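PDB 5OJ3: photosystem II stability/assembly factor HCF136, which is probably essential for photosystem II biogenesis, being required to assemble an early intermediate that includes D2 and cytochrome b559. Local coordinates for residues A370-R375 with I412-S417. Numbering follows the deposited sequence.
Sequences AFQDDR and IKFFGS
The ring of F414 packs against 370-375. F414 CE2 meets Q372 CB at 3.5 Å. The carbonyl oxygen of F371 and CA of Q372 lie over one ring face, both displaced toward the rim. A370 comes in at the ring edge, with its CB 3.9 Å from F414 CE1. A370 CB is also 3.8 Å from I412 CB and from I412 CG2. One hydrogen bond joins the segments beyond the ring. Q372 NE2 gives it to the backbone O of S417 at 3.0 Å, with an N-H...O angle of 143°. The donor lies in the carbonyl plane of S417, but that oxygen is tilted 25° out of the Q372 amide plane. Q372 reaches it because CG is anti to the backbone N (chi1 155°) and the chain runs on extended. Q372 CG lies 3.8 Å from S417 CB, so the aliphatic part packs alongside the serine. F414 CB points toward 370-375, and CG is anti to its own carbonyl carbon. An alanine here removes the F414 ring and with it the contacts to A370 CB and Q372 CB, which would probably loosen the packing between the two blades. F432 meets the F414 ring edge-to-face, and I412 N is hydrogen-bonded to D368 OD1. The contact joins two adjacent blades of the seven-bladed beta-propeller. Strands 366-371 and 409-414 are each the innermost, edge strand of their four-stranded blade. The N-terminal strand 109-111 closes the last blade by pairing with 429-432. W378 on strand 377-381 and W109 on strand 109-111 both pack against I412 and F414.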
loop_
_atom_site.group_PDB
_atom_site.type_symbol
_atom_site.label_atom_id
_atom_site.label_comp_id
_atom_site.label_asym_id
_atom_site.label_seq_id
_atom_site.Cartn_x
_atom_site.Cartn_y
_atom_site.Cartn_z
ATOM N N ALA A 370 9.805 1.461 -2.453
ATOM C CA ALA A 370 9.213 2.602 -3.137
ATOM C C ALA A 370 10.241 3.242 -4.058
ATOM O O ALA A 370 11.401 3.421 -3.678
ATOM C CB ALA A 370 8.689 3.643 -2.141
ATOM N N PHE A 371 9.807 3.576 -5.271
ATOM C CA PHE A 371 10.657 4.228 -6.258
ATOM C C PHE A 371 10.413 5.731 -6.258
ATOM O O PHE A 371 9.264 6.183 -6.221
ATOM C CB PHE A 371 10.412 3.680 -7.669
ATOM C CG PHE A 371 10.922 2.278 -7.888
ATOM C CD1 PHE A 371 10.627 1.255 -7.001
ATOM C CD2 PHE A 371 11.724 1.991 -8.983
ATOM C CE1 PHE A 371 11.102 -0.029 -7.212
ATOM C CE2 PHE A 371 12.207 0.711 -9.195
ATOM C CZ PHE A 371 11.897 -0.298 -8.307
ATOM N N GLN A 372 11.502 6.501 -6.315
ATOM C CA GLN A 372 11.415 7.939 -6.545
ATOM C C GLN A 372 11.409 8.252 -8.033
ATOM O O GLN A 372 10.676 9.141 -8.480
ATOM C CB GLN A 372 12.564 8.660 -5.826
ATOM C CG GLN A 372 12.967 10.002 -6.411
ATOM C CD GLN A 372 14.217 10.548 -5.757
ATOM O OE1 GLN A 372 15.079 9.790 -5.311
ATOM N NE2 GLN A 372 14.319 11.871 -5.683
ATOM N N ASP A 373 12.215 7.534 -8.803
ATOM C CA ASP A 373 12.162 7.560 -10.260
ATOM C C ASP A 373 12.645 6.202 -10.755
ATOM O O ASP A 373 12.660 5.226 -9.997
ATOM C CB ASP A 373 12.988 8.736 -10.814
ATOM C CG ASP A 373 14.465 8.620 -10.483
ATOM O OD1 ASP A 373 14.790 8.108 -9.392
ATOM O OD2 ASP A 373 15.300 9.040 -11.313
ATOM N N ASP A 374 13.018 6.130 -12.034
ATOM C CA ASP A 374 13.509 4.873 -12.589
ATOM C C ASP A 374 14.719 4.346 -11.821
ATOM O O ASP A 374 14.835 3.134 -11.604
ATOM C CB ASP A 374 13.825 5.024 -14.080
ATOM C CG ASP A 374 12.580 4.945 -14.956
ATOM O OD1 ASP A 374 11.593 4.300 -14.542
ATOM O OD2 ASP A 374 12.592 5.514 -16.070
ATOM N N ARG A 375 15.633 5.228 -11.407
ATOM C CA ARG A 375 16.921 4.788 -10.880
ATOM C C ARG A 375 17.054 4.831 -9.366
ATOM O O ARG A 375 17.836 4.051 -8.819
ATOM C CB ARG A 375 18.061 5.667 -11.411
ATOM C CG ARG A 375 18.519 5.518 -12.832
ATOM C CD ARG A 375 19.613 6.563 -13.000
ATOM N NE ARG A 375 20.610 6.400 -11.940
ATOM C CZ ARG A 375 21.552 7.287 -11.631
ATOM N NH1 ARG A 375 21.693 8.396 -12.344
ATOM N NH2 ARG A 375 22.395 7.030 -10.639
ATOM N N ILE A 412 6.731 3.369 2.926
ATOM C CA ILE A 412 7.283 4.505 2.196
ATOM C C ILE A 412 6.299 4.915 1.108
ATOM O O ILE A 412 5.729 4.064 0.417
ATOM C CB ILE A 412 8.665 4.185 1.592
ATOM C CG1 ILE A 412 9.525 3.415 2.599
ATOM C CG2 ILE A 412 9.362 5.463 1.142
ATOM C CD1 ILE A 412 10.963 3.214 2.156
ATOM N N LYS A 413 6.114 6.227 0.953
ATOM C CA LYS A 413 5.153 6.790 0.008
ATOM C C LYS A 413 5.698 8.077 -0.587
ATOM O O LYS A 413 6.027 9.011 0.148
ATOM C CB LYS A 413 3.814 7.047 0.700
ATOM C CG LYS A 413 2.657 7.335 -0.225
ATOM C CD LYS A 413 1.407 7.578 0.580
ATOM C CE LYS A 413 0.180 7.492 -0.298
ATOM N NZ LYS A 413 -0.950 6.903 0.475
ATOM N N PHE A 414 5.797 8.123 -1.910
ATOM C CA PHE A 414 6.174 9.337 -2.616
ATOM C C PHE A 414 4.948 10.004 -3.226
ATOM O O PHE A 414 3.950 9.349 -3.533
ATOM C CB PHE A 414 7.199 9.045 -3.718
ATOM C CG PHE A 414 8.576 8.736 -3.205
ATOM C CD1 PHE A 414 8.855 7.520 -2.605
ATOM C CD2 PHE A 414 9.595 9.671 -3.319
ATOM C CE1 PHE A 414 10.123 7.237 -2.131
ATOM C CE2 PHE A 414 10.865 9.394 -2.845
ATOM C CZ PHE A 414 11.128 8.175 -2.251
ATOM N N PHE A 415 5.044 11.321 -3.402
ATOM C CA PHE A 415 4.076 12.120 -4.160
ATOM C C PHE A 415 4.901 12.915 -5.162
ATOM O O PHE A 415 5.301 14.049 -4.891
ATOM C CB PHE A 415 3.232 13.031 -3.277
ATOM C CG PHE A 415 2.389 12.305 -2.273
ATOM C CD1 PHE A 415 2.937 11.804 -1.106
ATOM C CD2 PHE A 415 1.037 12.123 -2.506
ATOM C CE1 PHE A 415 2.149 11.138 -0.187
ATOM C CE2 PHE A 415 0.246 11.457 -1.593
ATOM C CZ PHE A 415 0.802 10.966 -0.429
ATOM N N GLY A 416 5.140 12.319 -6.321
ATOM C CA GLY A 416 6.150 12.823 -7.224
ATOM C C GLY A 416 7.528 12.496 -6.680
ATOM O O GLY A 416 7.688 11.910 -5.611
ATOM N N SER A 417 8.543 12.888 -7.440
ATOM C CA SER A 417 9.913 12.564 -7.064
ATOM C C SER A 417 10.493 13.515 -6.025
ATOM O O SER A 417 11.642 13.321 -5.611
ATOM C CB SER A 417 10.810 12.547 -8.305
ATOM O OG SER A 417 11.195 13.858 -8.677
#